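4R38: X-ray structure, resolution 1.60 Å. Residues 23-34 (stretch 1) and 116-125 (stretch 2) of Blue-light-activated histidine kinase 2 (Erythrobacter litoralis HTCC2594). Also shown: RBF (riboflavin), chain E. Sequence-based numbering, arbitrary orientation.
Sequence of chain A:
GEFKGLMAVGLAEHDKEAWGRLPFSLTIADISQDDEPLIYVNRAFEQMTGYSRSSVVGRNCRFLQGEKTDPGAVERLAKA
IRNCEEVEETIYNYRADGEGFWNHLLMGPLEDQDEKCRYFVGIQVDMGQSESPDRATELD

Stretch 1 23-34: PFSLTIADISQD
Stretch 2, residues 116-125: KCRYFVGIQV

How do the two stretches lie against each other? They form neighbouring antiparallel strands, with 161° between their N-to-C directions and 4.7 Å between their axes at closest approach. Leu-26 stands across from Ile-123, Thr-27 from Gly-122, Ile-28 from Val-121, Ala-29 from Phe-120 and Asp-30 from Tyr-119. The backbones are extended, phi/psi running from about -139/150 at Thr-27 to -122/146 at Ala-29. Two pairs carry reciprocal bonds: Thr-27 N to Gly-122 O and Gly-122 N to Thr-27 O, both 3.0 Å; Ala-29 N to Phe-120 O, 2.8 Å, and Phe-120 N to Ala-29 O, 3.0 Å. At these pairs the CA atoms are 5.3 Å apart; at the non-hydrogen-bonded pair Ile-28 and Val-121 they close to 4.4 Å. A water joins Ser-25 N (2.8 Å) to Gln-124 O (2.6 Å).

Why does Arg-118 cover more surface than any other residue here? Its chi1, chi2 and chi3 are all t, so although its CA-to-CB bond points sideways, the long chain carries the guanidinium to stretch 1. There NE and NH2 donate to Asp-30 OD2 at 3.0 and 2.9 Å in a salt bridge, the carboxylate oxygen lying at the guanidinium edge. Ser-32 OG sits over one guanidinium face, 3.1 Å from Arg-118 CZ, and donates instead to Asp-30 OD1 at 2.8 Å. Asp-30 (chi1 t) is thus held from several sides: Ser-32 N reaches its OD1 at 3.1 Å and Gln-33 NE2 its OD2 at 3.0 Å. A type I turn from Asp-30 to Gln-33 brings these donors round the acid, while Ile-31 N bonds Arg-118 O at 2.8 Å.

What does Gln-124 do on the buried face? With chi1 m and chi2 p, its amide end comes nearer to stretch 1 than its CA-to-CB bond would suggest, and it uses both of its polar atoms. OE1 accepts from Ser-25 OG (chi1 t) at 2.7 Å, and NE2 donates to Thr-27 OG1 (chi1 p) at 3.2 Å. An amide suits this place because it offers an acceptor and a donor to neighbouring hydroxyls. NE2 also makes weak hydrogen bonds to riboflavin O4 and N5, each 3.4 Å. On the same face Gly-122 leaves room for the flavin: an ideal CB would be crowded by riboflavin C6 at 3.2 Å. Ala-29 is also small, its CB 3.9 Å from riboflavin C7M.

Where do the apolar side chains meet? Ile-31, with chi1 p and chi2 t, sends CD1 to 3.5 Å from Phe-120 CD2 and 4.0 Å from Cys-117 SG, so its slender end packs beside the buried ring of Phe-120. On the other face, branched aliphatics interlock: Leu-26 CG lies 4.0 Å from Val-121 CG2, and Ile-28 CG1 lies 4.2 Å from the same Val-121 CG2. Ile-123 CG2 extends this patch to Phe-24 CD1 at 3.9 Å. In all, 812 Å² is buried between the stretches.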

# COMPACT_ATOMS: atom_id res chain seq x y z
N PRO A 23 -3.20 -14.87 -6.01
CA PRO A 23 -4.64 -14.57 -6.01
C PRO A 23 -5.05 -13.47 -5.03
O PRO A 23 -6.13 -13.53 -4.42
CB PRO A 23 -5.27 -15.91 -5.58
CG PRO A 23 -4.24 -16.50 -4.70
CD PRO A 23 -2.93 -16.17 -5.35
N PHE A 24 -4.18 -12.48 -4.88
CA PHE A 24 -4.46 -11.36 -4.02
C PHE A 24 -3.47 -10.26 -4.35
O PHE A 24 -2.34 -10.52 -4.77
CB PHE A 24 -4.38 -11.76 -2.54
CG PHE A 24 -3.16 -12.57 -2.19
CD1 PHE A 24 -1.95 -11.95 -1.90
CD2 PHE A 24 -3.23 -13.96 -2.11
CE1 PHE A 24 -0.82 -12.71 -1.56
CE2 PHE A 24 -2.11 -14.72 -1.77
CZ PHE A 24 -0.91 -14.10 -1.50
N SER A 25 -3.94 -9.04 -4.20
CA SER A 25 -3.13 -7.84 -4.48
C SER A 25 -1.97 -7.79 -3.50
O SER A 25 -2.14 -7.94 -2.29
CB SER A 25 -4.01 -6.59 -4.33
OG SER A 25 -3.26 -5.37 -4.52
N LEU A 26 -0.77 -7.63 -4.05
CA LEU A 26 0.44 -7.55 -3.24
C LEU A 26 1.33 -6.45 -3.78
O LEU A 26 1.40 -6.24 -4.99
CB LEU A 26 1.16 -8.89 -3.26
CG LEU A 26 2.39 -9.02 -2.34
CD1 LEU A 26 2.44 -10.40 -1.70
CD2 LEU A 26 3.65 -8.73 -3.12
N THR A 27 1.98 -5.74 -2.85
CA THR A 27 2.86 -4.63 -3.17
C THR A 27 4.09 -4.71 -2.28
O THR A 27 4.03 -5.22 -1.17
CB THR A 27 2.19 -3.29 -2.88
OG1 THR A 27 1.86 -3.22 -1.48
CG2 THR A 27 0.92 -3.11 -3.72
N ILE A 28 5.23 -4.23 -2.79
CA ILE A 28 6.43 -4.17 -1.98
C ILE A 28 6.98 -2.76 -2.19
O ILE A 28 6.98 -2.30 -3.32
CB ILE A 28 7.50 -5.18 -2.43
CG1 ILE A 28 6.98 -6.64 -2.26
CG2 ILE A 28 8.80 -5.02 -1.65
CD1 ILE A 28 7.85 -7.66 -2.93
N ALA A 29 7.40 -2.11 -1.11
CA ALA A 29 7.96 -0.76 -1.17
C ALA A 29 9.36 -0.76 -0.60
O ALA A 29 9.64 -1.50 0.32
CB ALA A 29 7.11 0.19 -0.37
N ASP A 30 10.24 0.08 -1.15
CA ASP A 30 11.57 0.26 -0.59
C ASP A 30 11.48 1.48 0.30
O ASP A 30 11.50 2.62 -0.18
CB ASP A 30 12.59 0.45 -1.71
CG ASP A 30 14.03 0.53 -1.19
OD1 ASP A 30 14.20 0.93 -0.02
OD2 ASP A 30 14.99 0.17 -1.94
N ILE A 31 11.29 1.26 1.60
CA ILE A 31 11.04 2.37 2.53
C ILE A 31 12.31 3.09 2.96
O ILE A 31 12.25 4.03 3.75
CB ILE A 31 10.20 1.94 3.78
CG1 ILE A 31 10.96 0.95 4.66
CG2 ILE A 31 8.83 1.39 3.32
CD1 ILE A 31 10.40 0.85 6.05
N SER A 32 13.45 2.68 2.42
CA SER A 32 14.68 3.39 2.69
C SER A 32 14.85 4.50 1.64
O SER A 32 15.62 5.42 1.84
CB SER A 32 15.87 2.43 2.68
OG SER A 32 16.28 2.18 1.35
N GLN A 33 14.15 4.38 0.51
CA GLN A 33 14.22 5.41 -0.54
C GLN A 33 13.27 6.57 -0.27
O GLN A 33 12.23 6.40 0.35
CB GLN A 33 13.88 4.84 -1.92
CG GLN A 33 14.95 3.92 -2.49
CD GLN A 33 14.64 3.49 -3.91
OE1 GLN A 33 14.42 4.32 -4.79
NE2 GLN A 33 14.60 2.19 -4.14
N ASP A 34 13.63 7.74 -0.78
CA ASP A 34 12.81 8.90 -0.58
C ASP A 34 11.34 8.68 -0.99
O ASP A 34 11.04 8.31 -2.12
CB ASP A 34 13.39 10.07 -1.36
CG ASP A 34 12.65 11.35 -1.08
OD1 ASP A 34 12.98 12.02 -0.08
OD2 ASP A 34 11.73 11.67 -1.86
N LYS A 116 18.09 -3.08 9.31
CA LYS A 116 17.97 -1.85 8.52
C LYS A 116 16.54 -1.63 8.01
O LYS A 116 16.21 -0.52 7.56
CB LYS A 116 18.95 -1.87 7.34
CG LYS A 116 20.43 -1.89 7.75
CD LYS A 116 20.79 -0.68 8.61
CE LYS A 116 22.28 -0.62 8.95
NZ LYS A 116 22.58 0.51 9.88
N CYS A 117 15.72 -2.67 8.08
CA CYS A 117 14.30 -2.63 7.67
C CYS A 117 14.03 -1.85 6.38
O CYS A 117 13.34 -0.83 6.38
CB CYS A 117 13.44 -2.10 8.79
SG CYS A 117 11.66 -2.12 8.41
N ARG A 118 14.54 -2.37 5.28
CA ARG A 118 14.51 -1.66 4.02
C ARG A 118 13.21 -1.82 3.25
O ARG A 118 12.79 -0.92 2.56
CB ARG A 118 15.67 -2.15 3.16
CG ARG A 118 15.66 -1.63 1.76
CD ARG A 118 17.00 -1.87 1.09
NE ARG A 118 17.05 -0.96 -0.04
CZ ARG A 118 17.89 0.05 -0.18
NH1 ARG A 118 18.89 0.26 0.68
NH2 ARG A 118 17.76 0.81 -1.25
N TYR A 119 12.61 -3.00 3.33
CA TYR A 119 11.45 -3.29 2.51
C TYR A 119 10.20 -3.57 3.33
O TYR A 119 10.27 -4.20 4.39
CB TYR A 119 11.73 -4.53 1.65
CG TYR A 119 12.91 -4.39 0.71
CD1 TYR A 119 12.79 -3.72 -0.51
CD2 TYR A 119 14.15 -4.90 1.06
CE1 TYR A 119 13.89 -3.62 -1.37
CE2 TYR A 119 15.23 -4.80 0.22
CZ TYR A 119 15.10 -4.14 -0.99
OH TYR A 119 16.20 -4.04 -1.82
N PHE A 120 9.08 -3.13 2.80
CA PHE A 120 7.78 -3.36 3.42
C PHE A 120 6.96 -4.07 2.37
O PHE A 120 7.03 -3.74 1.19
CB PHE A 120 7.12 -2.05 3.81
CG PHE A 120 6.99 -1.84 5.31
CD1 PHE A 120 5.75 -1.65 5.89
CD2 PHE A 120 8.11 -1.82 6.11
CE1 PHE A 120 5.64 -1.48 7.25
CE2 PHE A 120 7.99 -1.64 7.49
CZ PHE A 120 6.76 -1.46 8.04
N VAL A 121 6.17 -5.04 2.82
CA VAL A 121 5.23 -5.72 1.95
C VAL A 121 3.84 -5.49 2.50
O VAL A 121 3.66 -5.38 3.72
CB VAL A 121 5.50 -7.27 1.89
CG1 VAL A 121 5.39 -7.93 3.26
CG2 VAL A 121 4.56 -7.96 0.90
N GLY A 122 2.88 -5.38 1.59
CA GLY A 122 1.49 -5.15 1.93
C GLY A 122 0.56 -5.96 1.03
O GLY A 122 0.87 -6.17 -0.15
N ILE A 123 -0.55 -6.44 1.58
CA ILE A 123 -1.63 -6.95 0.75
C ILE A 123 -2.83 -6.06 0.93
O ILE A 123 -3.00 -5.42 1.98
CB ILE A 123 -2.00 -8.41 1.06
CG1 ILE A 123 -2.46 -8.55 2.51
CG2 ILE A 123 -0.83 -9.31 0.74
CD1 ILE A 123 -3.01 -9.92 2.83
N GLN A 124 -3.62 -5.96 -0.14
CA GLN A 124 -4.81 -5.16 -0.18
C GLN A 124 -5.99 -6.04 -0.49
O GLN A 124 -5.96 -6.82 -1.45
CB GLN A 124 -4.72 -4.13 -1.29
CG GLN A 124 -3.65 -3.13 -1.09
CD GLN A 124 -2.27 -3.57 -1.51
OE1 GLN A 124 -2.10 -4.54 -2.25
NE2 GLN A 124 -1.26 -2.84 -1.04
N VAL A 125 -7.03 -5.88 0.31
CA VAL A 125 -8.29 -6.59 0.11
C VAL A 125 -9.40 -5.57 -0.10
O VAL A 125 -9.66 -4.73 0.77
CB VAL A 125 -8.65 -7.45 1.32
CG1 VAL A 125 -9.96 -8.20 1.07
CG2 VAL A 125 -7.53 -8.42 1.64
N1 RBF E . -1.97 3.27 1.33
C2 RBF E . -3.18 3.22 0.70
O2 RBF E . -3.94 4.17 0.77
N3 RBF E . -3.51 2.10 -0.01
C4 RBF E . -2.66 1.07 -0.18
O4 RBF E . -2.99 0.06 -0.84
C4A RBF E . -1.37 1.12 0.41
N5 RBF E . -0.43 0.15 0.25
C5A RBF E . 0.78 0.26 0.82
C6 RBF E . 1.77 -0.75 0.68
C7 RBF E . 3.03 -0.63 1.26
C7M RBF E . 4.02 -1.81 1.04
C8 RBF E . 3.33 0.50 2.02
C8M RBF E . 4.67 0.73 2.72
C9 RBF E . 2.39 1.47 2.17
C9A RBF E . 1.09 1.39 1.59
N10 RBF E . 0.18 2.43 1.75
C10 RBF E . -1.07 2.31 1.17
C1' RBF E . 0.42 3.59 2.61
C2' RBF E . 1.00 4.84 1.95
O2' RBF E . 1.92 4.44 1.02
C3' RBF E . 1.65 5.71 3.02
O3' RBF E . 2.74 5.03 3.58
C4' RBF E . 0.68 6.05 4.15
O4' RBF E . -0.44 6.75 3.66
C5' RBF E . 1.37 6.89 5.22
O5' RBF E . 1.88 8.08 4.65
O HOH W 1 -6.47 -8.78 -3.03